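Local coordinates for hemolysin (PDB 3HVN), which probably binds cholesterol-containing host membranes and assembles into oligomeric pores that lyse the cell, at residues A[74-79]-A[388-393]; A[409-414]-A[444-449]; A[453-458]-A[474-479]. The protein carries 1 engineered substitution. All blocks are in the same frame, centred on the assembly; numbering follows the deposited sequence.

The three contacts follow the elongated chain outward from the long connecting sheet into the C-terminal beta-sandwich. Contact 1 is an antiparallel strand pair whose second strand, 376-401, runs on into the sandwich; it mixes Phe74, Val76, Thr388 and His390 on one face. Contact 2 packs the two sheets of that sandwich face to face, so side chains rather than backbone bonds do most of the work. Contact 3 is an edge hairpin of the sheet that also holds 409-414. In contact 3 and on the open side of contact 2, histidine, aspartate or glutamate lies nearer the surface. They also touch: Ser393 meets Ile446 and Val479, while Thr410 and His454 join 409-414 to 453-458.

Contact 1: A[74-79]-A[388-393]; sequences FVVLRR and TVHNSS
An antiparallel ladder of the long sheet that leads toward the C-terminal beta-sandwich joins 74-79 to 388-393, segments more than 300 residues apart in sequence. Two hydrogen-bonded pairs flank one non-hydrogen-bonded pair. Phe74 and His390 exchange bonds in both directions, and so do Val76 and Thr388. The bond from Val76 N to Thr388 O, 2.8 Å, is the straightest of the four (170°) and lies in the carbonyl plane. Phe74 N, by contrast, approaches His390 O from above the carbonyl plane, 41° out of it. Phe74 O takes His390 N in its own plane, on a lone pair, and also receives a CA-H...O contact from Val389 CA at 3.3 Å.

Phe74, Val76, Thr388 and His390 share one face of the sheet. Phe74 CG stands anti to its backbone N (chi1 -171°), and the ring receives His390 CD2 at its edge, 3.8 Å from Phe74 CD2. His390 turns its CG beside its own backbone N, so the imidazole crosses over toward Val76, whose CG2 meets the ring edge at 3.4 Å from His390 NE2. Beta-branched valine suits an extended strand, and the broad phenylalanine ring is buried here against Tyr416 and Asn449 of the sandwich. Histidine and threonine, with both apolar and polar atoms, suit the partly exposed positions beside them. Val75 and Val389 face the other way, where both touch Arg287. Strand 376-401 thus carries the chain into the membrane-binding domain, as in other cholesterol-dependent cytolysins, whose long curved sheet connects the C-terminal beta-sandwich to the rest of the molecule.

Contact 2: A[409-414]-A[444-449]; sequences ITWEEV and IQIPGN
Ile446 CD1 sits over one face of the Trp411 indole, 3.5 Å from the centroid of its six-membered ring and only 12° off the ring normal, a CH-pi contact at the closely packed centre of this interface. Trp411 CG takes the crowded position between backbone N and carbonyl carbon (chi1 69°), which swings the indole toward 444-449, while Ile446 CG2 lies farther along, near the five-membered ring. Toward the N-terminal end of both segments the packing is apolar: Ile409 and Ile444 meet tip to tip, CD1 to CD1 at 3.8 Å, with Trp429, Leu395 and Leu397 closing in around them, and Ile444 CD1 also reaches the indole at Trp411 CH2, 4.1 Å away.

The two strand axes lie 10.3 Å apart and run 31° from parallel, the face-to-face spacing of a beta-sandwich; the long isoleucines and the broad indole are what span such a gap, for no backbone bond joins the strands at this point. Beyond strand 444-446 the chain approaches the opposite sheet, and Val414 N donates to Asn449 O, 2.5 Å away and almost straight, nearly along the C=O axis.

The more open, polar side is different in kind. Glu413 extends so that OE2 lies at the edge of the indole, in its plane, accepting a weak bond from Trp411 NE1 at 3.4 Å. The same OE2 comes within 3.6 Å of Pro447 CG, the proline ring crossing the carboxylate arm at about a right angle. Glutamate is partly exposed here, and its OE1 forms a long, weak ion pair with Lys427 NZ.

Contact 3: A[453-458]-A[474-479]; sequences LHVNIQ and KDLPLV
With His454 CG anti to its backbone N (chi1 -180°) and Asp475 CG beside its own N, anti to the carbonyl carbon (chi1 -64°), imidazole and carboxylate converge across the hairpin formed by strands 450-460 and 468-476. They belong to directly opposed residues of an antiparallel non-hydrogen-bonded pair, where side chains stand close together. His454 ND1 donates to Asp475 OD2 at 2.6 Å, meeting it nearly along the C-O axis, although the oxygen lies out of the ring plane and the two flat groups are turned 72° against each other. His454 NE2 bonds weakly to Asp473 OD1, so a carboxylate lies at each ring nitrogen, which would tend to favour the charged imidazolium. Such polar groups suit the outward face of an edge hairpin; in this family the loop at its far end carries the tryptophan-rich undecapeptide.

Next along the ladder, Val455 and Lys474 exchange two backbone bonds: Val455 N to Lys474 O, 2.8 Å, nearly along the C=O axis, and Lys474 N to Val455 O, also 2.8 Å. Leu476 N donates to Leu453 O as well.

The face shared by Leu453, Val455 and Leu476 is largely apolar and looks into the beta-sandwich, with Ile484 of strand 481-487 against Val455; Lys474 is on it too, its NZ reaching Tyr495 OH. Val455 CG2 touches Leu476 CD1 at 3.5 Å, both residues being buried. Leu453 crosses obliquely over Leu476, CD2 lying 3.7 Å from its CB. Leu478, the centre of an inverse gamma turn, bends back until its CD2 rests 3.6 Å from Leu453 CD2.

Contact 1: A[74-79]-A[388-393]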
loop_
_atom_site.group_PDB
_atom_site.type_symbol
_atom_site.label_atom_id
_atom_site.label_comp_id
_atom_site.label_asym_id
_atom_site.label_seq_id
_atom_site.Cartn_x
_atom_site.Cartn_y
_atom_site.Cartn_z
ATOM N N PHE A 74 9.520 -13.459 20.361
ATOM C CA PHE A 74 8.724 -12.451 21.052
ATOM C C PHE A 74 7.996 -11.554 20.058
ATOM O O PHE A 74 8.623 -10.869 19.247
ATOM C CB PHE A 74 9.603 -11.613 21.983
ATOM C CG PHE A 74 8.827 -10.704 22.894
ATOM C CD1 PHE A 74 7.981 -11.226 23.858
ATOM C CD2 PHE A 74 8.947 -9.329 22.790
ATOM C CE1 PHE A 74 7.265 -10.395 24.698
ATOM C CE2 PHE A 74 8.235 -8.491 23.630
ATOM C CZ PHE A 74 7.393 -9.026 24.584
ATOM N N VAL A 75 6.668 -11.571 20.123
ATOM C CA VAL A 75 5.838 -10.784 19.221
ATOM C C VAL A 75 5.385 -9.479 19.869
ATOM O O VAL A 75 4.539 -9.477 20.763
ATOM C CB VAL A 75 4.597 -11.573 18.763
ATOM C CG1 VAL A 75 3.657 -10.676 17.971
ATOM C CG2 VAL A 75 5.010 -12.784 17.941
ATOM N N VAL A 76 5.962 -8.373 19.412
ATOM C CA VAL A 76 5.572 -7.049 19.876
ATOM C C VAL A 76 4.496 -6.478 18.962
ATOM O O VAL A 76 4.773 -6.096 17.824
ATOM C CB VAL A 76 6.770 -6.084 19.903
ATOM C CG1 VAL A 76 6.314 -4.681 20.275
ATOM C CG2 VAL A 76 7.830 -6.580 20.873
ATOM N N LEU A 77 3.268 -6.430 19.465
ATOM C CA LEU A 77 2.145 -5.914 18.694
ATOM C C LEU A 77 1.852 -4.464 19.066
ATOM O O LEU A 77 1.445 -4.167 20.193
ATOM C CB LEU A 77 0.905 -6.787 18.907
ATOM C CG LEU A 77 -0.297 -6.546 17.988
ATOM C CD1 LEU A 77 -1.184 -7.780 17.927
ATOM C CD2 LEU A 77 -1.096 -5.326 18.428
ATOM N N ARG A 78 2.068 -3.567 18.108
ATOM C CA ARG A 78 1.814 -2.145 18.302
ATOM C C ARG A 78 0.866 -1.610 17.235
ATOM O O ARG A 78 1.233 -1.500 16.066
ATOM C CB ARG A 78 3.123 -1.353 18.265
ATOM C CG ARG A 78 4.143 -1.763 19.313
ATOM C CD ARG A 78 5.366 -0.862 19.258
ATOM N NE ARG A 78 6.404 -1.278 20.195
ATOM C CZ ARG A 78 7.555 -0.635 20.367
ATOM N NH1 ARG A 78 7.816 0.460 19.666
ATOM N NH2 ARG A 78 8.445 -1.083 21.242
ATOM N N ARG A 79 -0.354 -1.279 17.641
ATOM C CA ARG A 79 -1.339 -0.722 16.722
ATOM C C ARG A 79 -1.655 0.724 17.093
ATOM O O ARG A 79 -2.115 1.001 18.201
ATOM C CB ARG A 79 -2.614 -1.569 16.724
ATOM C CG ARG A 79 -3.263 -1.717 18.093
ATOM C CD ARG A 79 -4.400 -2.727 18.063
ATOM N NE ARG A 79 -3.918 -4.083 17.818
ATOM C CZ ARG A 79 -4.695 -5.161 17.799
ATOM N NH1 ARG A 79 -5.998 -5.045 18.012
ATOM N NH2 ARG A 79 -4.168 -6.355 17.569
ATOM N N THR A 388 6.383 -6.949 15.696
ATOM C CA THR A 388 7.819 -7.176 15.574
ATOM C C THR A 388 8.225 -8.490 16.232
ATOM O O THR A 388 7.797 -8.793 17.344
ATOM C CB THR A 388 8.622 -6.025 16.206
ATOM O OG1 THR A 388 8.097 -4.770 15.758
ATOM C CG2 THR A 388 10.090 -6.125 15.821
ATOM N N VAL A 389 9.053 -9.268 15.544
ATOM C CA VAL A 389 9.502 -10.549 16.079
ATOM C C VAL A 389 10.899 -10.444 16.683
ATOM O O VAL A 389 11.807 -9.867 16.082
ATOM C CB VAL A 389 9.485 -11.653 15.001
ATOM C CG1 VAL A 389 10.422 -11.300 13.857
ATOM C CG2 VAL A 389 9.859 -12.996 15.611
ATOM N N HIS A 390 11.064 -10.997 17.880
ATOM C CA HIS A 390 12.357 -10.989 18.554
ATOM C C HIS A 390 12.767 -12.402 18.959
ATOM O O HIS A 390 12.239 -12.962 19.920
ATOM C CB HIS A 390 12.319 -10.067 19.774
ATOM C CG HIS A 390 11.867 -8.674 19.462
ATOM N ND1 HIS A 390 12.704 -7.723 18.918
ATOM C CD2 HIS A 390 10.664 -8.072 19.614
ATOM C CE1 HIS A 390 12.037 -6.596 18.750
ATOM N NE2 HIS A 390 10.796 -6.781 19.164
ATOM N N ASN A 391 13.712 -12.969 18.217
ATOM C CA ASN A 391 14.138 -14.351 18.421
ATOM C C ASN A 391 14.751 -14.617 19.792
ATOM O O ASN A 391 15.199 -13.698 20.477
ATOM C CB ASN A 391 15.129 -14.767 17.331
ATOM C CG ASN A 391 14.492 -14.833 15.958
ATOM O OD1 ASN A 391 13.268 -14.872 15.830
ATOM N ND2 ASN A 391 15.321 -14.851 14.921
ATOM N N SER A 392 14.766 -15.889 20.179
ATOM C CA SER A 392 15.435 -16.313 21.402
ATOM C C SER A 392 16.938 -16.078 21.282
ATOM O O SER A 392 17.440 -15.763 20.204
ATOM C CB SER A 392 15.151 -17.792 21.674
ATOM O OG SER A 392 15.827 -18.244 22.835
ATOM N N SER A 393 17.652 -16.228 22.393
ATOM C CA SER A 393 19.101 -16.056 22.402
ATOM C C SER A 393 19.764 -17.120 23.273
ATOM O O SER A 393 19.329 -17.370 24.394
ATOM C CB SER A 393 19.469 -14.657 22.898
ATOM O OG SER A 393 20.857 -14.414 22.760
#

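Contact 2: A[409-414]-A[444-449]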
loop_
_atom_site.group_PDB
_atom_site.type_symbol
_atom_site.label_atom_id
_atom_site.label_comp_id
_atom_site.label_asym_id
_atom_site.label_seq_id
_atom_site.Cartn_x
_atom_site.Cartn_y
_atom_site.Cartn_z
ATOM N N ILE A 409 25.804 -13.591 35.417
ATOM C CA ILE A 409 25.250 -13.012 34.197
ATOM C C ILE A 409 23.845 -12.449 34.419
ATOM O O ILE A 409 23.000 -13.075 35.076
ATOM C CB ILE A 409 25.237 -14.029 33.036
ATOM C CG1 ILE A 409 24.293 -15.190 33.348
ATOM C CG2 ILE A 409 26.641 -14.549 32.769
ATOM C CD1 ILE A 409 24.303 -16.281 32.302
ATOM N N THR A 410 23.602 -11.266 33.862
ATOM C CA THR A 410 22.350 -10.556 34.105
ATOM C C THR A 410 21.793 -9.881 32.852
ATOM O O THR A 410 22.492 -9.726 31.853
ATOM C CB THR A 410 22.523 -9.493 35.208
ATOM O OG1 THR A 410 21.247 -8.936 35.549
ATOM C CG2 THR A 410 23.450 -8.383 34.736
ATOM N N TRP A 411 20.525 -9.486 32.923
ATOM C CA TRP A 411 19.858 -8.773 31.839
ATOM C C TRP A 411 18.494 -8.269 32.311
ATOM O O TRP A 411 18.181 -8.331 33.499
ATOM C CB TRP A 411 19.695 -9.676 30.615
ATOM C CG TRP A 411 18.715 -10.792 30.814
ATOM C CD1 TRP A 411 17.384 -10.778 30.512
ATOM C CD2 TRP A 411 18.987 -12.088 31.361
ATOM N NE1 TRP A 411 16.811 -11.983 30.836
ATOM C CE2 TRP A 411 17.774 -12.806 31.359
ATOM C CE3 TRP A 411 20.139 -12.712 31.851
ATOM C CZ2 TRP A 411 17.680 -14.114 31.828
ATOM C CZ3 TRP A 411 20.042 -14.011 32.317
ATOM C CH2 TRP A 411 18.821 -14.698 32.302
ATOM N N GLU A 412 17.687 -7.771 31.380
ATOM C CA GLU A 412 16.348 -7.292 31.713
ATOM C C GLU A 412 15.330 -7.679 30.644
ATOM O O GLU A 412 15.661 -7.757 29.460
ATOM C CB GLU A 412 16.353 -5.776 31.932
ATOM C CG GLU A 412 16.905 -4.972 30.765
ATOM C CD GLU A 412 17.091 -3.506 31.108
ATOM O OE1 GLU A 412 17.154 -3.179 32.312
ATOM O OE2 GLU A 412 17.176 -2.680 30.175
ATOM N N GLU A 413 14.093 -7.922 31.067
ATOM C CA GLU A 413 13.052 -8.387 30.154
ATOM C C GLU A 413 11.926 -7.371 29.975
ATOM O O GLU A 413 11.509 -6.715 30.927
ATOM C CB GLU A 413 12.482 -9.725 30.631
ATOM C CG GLU A 413 13.511 -10.840 30.719
ATOM C CD GLU A 413 12.908 -12.156 31.169
ATOM O OE1 GLU A 413 11.682 -12.201 31.399
ATOM O OE2 GLU A 413 13.661 -13.145 31.292
ATOM N N VAL A 414 11.433 -7.255 28.746
ATOM C CA VAL A 414 10.370 -6.313 28.423
ATOM C C VAL A 414 9.007 -6.832 28.864
ATOM O O VAL A 414 8.614 -7.946 28.516
ATOM C CB VAL A 414 10.311 -6.026 26.910
ATOM C CG1 VAL A 414 9.300 -4.929 26.619
ATOM C CG2 VAL A 414 11.685 -5.644 26.386
ATOM N N ILE A 444 22.320 -21.401 28.216
ATOM C CA ILE A 444 21.225 -20.617 28.777
ATOM C C ILE A 444 20.376 -19.970 27.686
ATOM O O ILE A 444 20.890 -19.551 26.642
ATOM C CB ILE A 444 21.737 -19.542 29.758
ATOM C CG1 ILE A 444 20.618 -19.104 30.703
ATOM C CG2 ILE A 444 22.304 -18.354 29.006
ATOM C CD1 ILE A 444 21.042 -18.040 31.688
ATOM N N GLN A 445 19.072 -19.895 27.941
ATOM C CA GLN A 445 18.114 -19.393 26.965
ATOM C C GLN A 445 17.526 -18.043 27.366
ATOM O O GLN A 445 16.525 -17.977 28.080
ATOM C CB GLN A 445 16.984 -20.405 26.763
ATOM C CG GLN A 445 17.432 -21.729 26.169
ATOM C CD GLN A 445 17.806 -21.611 24.705
ATOM O OE1 GLN A 445 17.299 -20.746 23.990
ATOM N NE2 GLN A 445 18.693 -22.489 24.249
ATOM N N ILE A 446 18.157 -16.970 26.901
ATOM C CA ILE A 446 17.636 -15.625 27.097
ATOM C C ILE A 446 16.485 -15.382 26.127
ATOM O O ILE A 446 16.640 -15.562 24.918
ATOM C CB ILE A 446 18.724 -14.563 26.860
ATOM C CG1 ILE A 446 20.045 -14.996 27.503
ATOM C CG2 ILE A 446 18.279 -13.211 27.394
ATOM C CD1 ILE A 446 19.962 -15.179 29.001
ATOM N N PRO A 447 15.322 -14.977 26.656
ATOM C CA PRO A 447 14.119 -14.753 25.845
ATOM C C PRO A 447 14.296 -13.606 24.855
ATOM O O PRO A 447 15.217 -12.802 25.000
ATOM C CB PRO A 447 13.055 -14.389 26.886
ATOM C CG PRO A 447 13.586 -14.899 28.187
ATOM C CD PRO A 447 15.069 -14.754 28.089
ATOM N N GLY A 448 13.417 -13.538 23.861
ATOM C CA GLY A 448 13.476 -12.491 22.858
ATOM C C GLY A 448 13.146 -11.125 23.427
ATOM O O GLY A 448 13.673 -10.109 22.971
ATOM N N ASN A 449 12.272 -11.100 24.427
ATOM C CA ASN A 449 11.884 -9.851 25.070
ATOM C C ASN A 449 12.928 -9.366 26.068
ATOM O O ASN A 449 12.606 -8.652 27.014
ATOM C CB ASN A 449 10.531 -9.997 25.768
ATOM C CG ASN A 449 10.568 -10.993 26.911
ATOM O OD1 ASN A 449 10.311 -10.642 28.063
ATOM N ND2 ASN A 449 10.892 -12.242 26.600
#

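Contact 3: A[453-458]-A[474-479]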
loop_
_atom_site.group_PDB
_atom_site.type_symbol
_atom_site.label_atom_id
_atom_site.label_comp_id
_atom_site.label_asym_id
_atom_site.label_seq_id
_atom_site.Cartn_x
_atom_site.Cartn_y
_atom_site.Cartn_z
ATOM N N LEU A 453 22.249 -7.428 28.005
ATOM C CA LEU A 453 22.902 -8.602 28.571
ATOM C C LEU A 453 24.290 -8.262 29.097
ATOM O O LEU A 453 25.063 -7.572 28.433
ATOM C CB LEU A 453 23.007 -9.711 27.522
ATOM C CG LEU A 453 24.007 -10.831 27.819
ATOM C CD1 LEU A 453 23.595 -11.617 29.056
ATOM C CD2 LEU A 453 24.157 -11.754 26.619
ATOM N N HIS A 454 24.603 -8.751 30.293
ATOM C CA HIS A 454 25.935 -8.579 30.857
ATOM C C HIS A 454 26.467 -9.869 31.471
ATOM O O HIS A 454 25.758 -10.563 32.209
ATOM C CB HIS A 454 25.957 -7.457 31.896
ATOM C CG HIS A 454 27.307 -7.231 32.502
ATOM N ND1 HIS A 454 28.321 -6.577 31.837
ATOM C CD2 HIS A 454 27.813 -7.582 33.708
ATOM C CE1 HIS A 454 29.392 -6.529 32.609
ATOM N NE2 HIS A 454 29.110 -7.131 33.750
ATOM N N VAL A 455 27.724 -10.175 31.160
ATOM C CA VAL A 455 28.371 -11.382 31.654
ATOM C C VAL A 455 29.602 -11.056 32.495
ATOM O O VAL A 455 30.504 -10.336 32.051
ATOM C CB VAL A 455 28.786 -12.313 30.499
ATOM C CG1 VAL A 455 29.570 -13.506 31.031
ATOM C CG2 VAL A 455 27.560 -12.769 29.723
ATOM N N ASN A 456 29.624 -11.595 33.710
ATOM C CA ASN A 456 30.746 -11.416 34.624
ATOM C C ASN A 456 31.147 -12.737 35.269
ATOM O O ASN A 456 30.406 -13.296 36.079
ATOM C CB ASN A 456 30.399 -10.385 35.702
ATOM C CG ASN A 456 31.558 -10.109 36.647
ATOM O OD1 ASN A 456 32.378 -10.987 36.919
ATOM N ND2 ASN A 456 31.625 -8.885 37.155
ATOM N N ILE A 457 32.324 -13.232 34.903
ATOM C CA ILE A 457 32.850 -14.464 35.474
ATOM C C ILE A 457 34.225 -14.240 36.095
ATOM O O ILE A 457 35.114 -13.643 35.477
ATOM C CB ILE A 457 32.925 -15.587 34.425
ATOM C CG1 ILE A 457 33.604 -15.081 33.154
ATOM C CG2 ILE A 457 31.537 -16.092 34.098
ATOM C CD1 ILE A 457 33.410 -15.983 31.956
ATOM N N GLN A 458 34.385 -14.721 37.324
ATOM C CA GLN A 458 35.627 -14.549 38.067
ATOM C C GLN A 458 36.220 -15.904 38.440
ATOM O O GLN A 458 35.529 -16.922 38.409
ATOM C CB GLN A 458 35.374 -13.719 39.327
ATOM C CG GLN A 458 34.599 -12.435 39.074
ATOM C CD GLN A 458 34.143 -11.762 40.354
ATOM O OE1 GLN A 458 34.635 -12.069 41.440
ATOM N NE2 GLN A 458 33.197 -10.839 40.232
ATOM N N LYS A 474 31.762 -8.292 30.597
ATOM C CA LYS A 474 31.372 -7.560 29.394
ATOM C C LYS A 474 29.866 -7.408 29.210
ATOM O O LYS A 474 29.081 -8.265 29.624
ATOM C CB LYS A 474 31.961 -8.228 28.146
ATOM C CG LYS A 474 33.477 -8.187 28.054
ATOM C CD LYS A 474 33.961 -8.835 26.766
ATOM C CE LYS A 474 35.478 -8.921 26.720
ATOM N NZ LYS A 474 35.952 -9.634 25.502
ATOM N N ASP A 475 29.478 -6.301 28.582
ATOM C CA ASP A 475 28.126 -6.139 28.071
ATOM C C ASP A 475 28.076 -6.840 26.722
ATOM O O ASP A 475 28.885 -6.555 25.839
ATOM C CB ASP A 475 27.786 -4.658 27.895
ATOM C CG ASP A 475 27.779 -3.898 29.206
ATOM O OD1 ASP A 475 27.788 -2.649 29.170
ATOM O OD2 ASP A 475 27.764 -4.546 30.272
ATOM N N LEU A 476 27.135 -7.763 26.560
ATOM C CA LEU A 476 27.078 -8.562 25.340
ATOM C C LEU A 476 25.783 -8.367 24.563
ATOM O O LEU A 476 24.702 -8.306 25.149
ATOM C CB LEU A 476 27.273 -10.046 25.663
ATOM C CG LEU A 476 28.608 -10.432 26.302
ATOM C CD1 LEU A 476 28.685 -11.935 26.509
ATOM C CD2 LEU A 476 29.768 -9.948 25.447
ATOM N N PRO A 477 25.896 -8.261 23.231
ATOM C CA PRO A 477 24.734 -8.231 22.339
ATOM C C PRO A 477 24.024 -9.578 22.362
ATOM O O PRO A 477 24.686 -10.612 22.446
ATOM C CB PRO A 477 25.357 -7.995 20.957
ATOM C CG PRO A 477 26.711 -7.428 21.229
ATOM C CD PRO A 477 27.158 -8.070 22.500
ATOM N N LEU A 478 22.698 -9.569 22.292
ATOM C CA LEU A 478 21.936 -10.812 22.315
ATOM C C LEU A 478 21.946 -11.507 20.957
ATOM O O LEU A 478 20.908 -11.649 20.311
ATOM C CB LEU A 478 20.501 -10.559 22.780
ATOM C CG LEU A 478 20.354 -10.283 24.277
ATOM C CD1 LEU A 478 18.902 -10.040 24.635
ATOM C CD2 LEU A 478 20.919 -11.440 25.086
ATOM N N VAL A 479 23.129 -11.938 20.534
ATOM C CA VAL A 479 23.286 -12.645 19.271
ATOM C C VAL A 479 22.643 -14.027 19.361
ATOM O O VAL A 479 22.324 -14.499 20.453
ATOM C CB VAL A 479 24.774 -12.788 18.893
ATOM C CG1 VAL A 479 25.448 -13.825 19.779
ATOM C CG2 VAL A 479 24.924 -13.150 17.423
#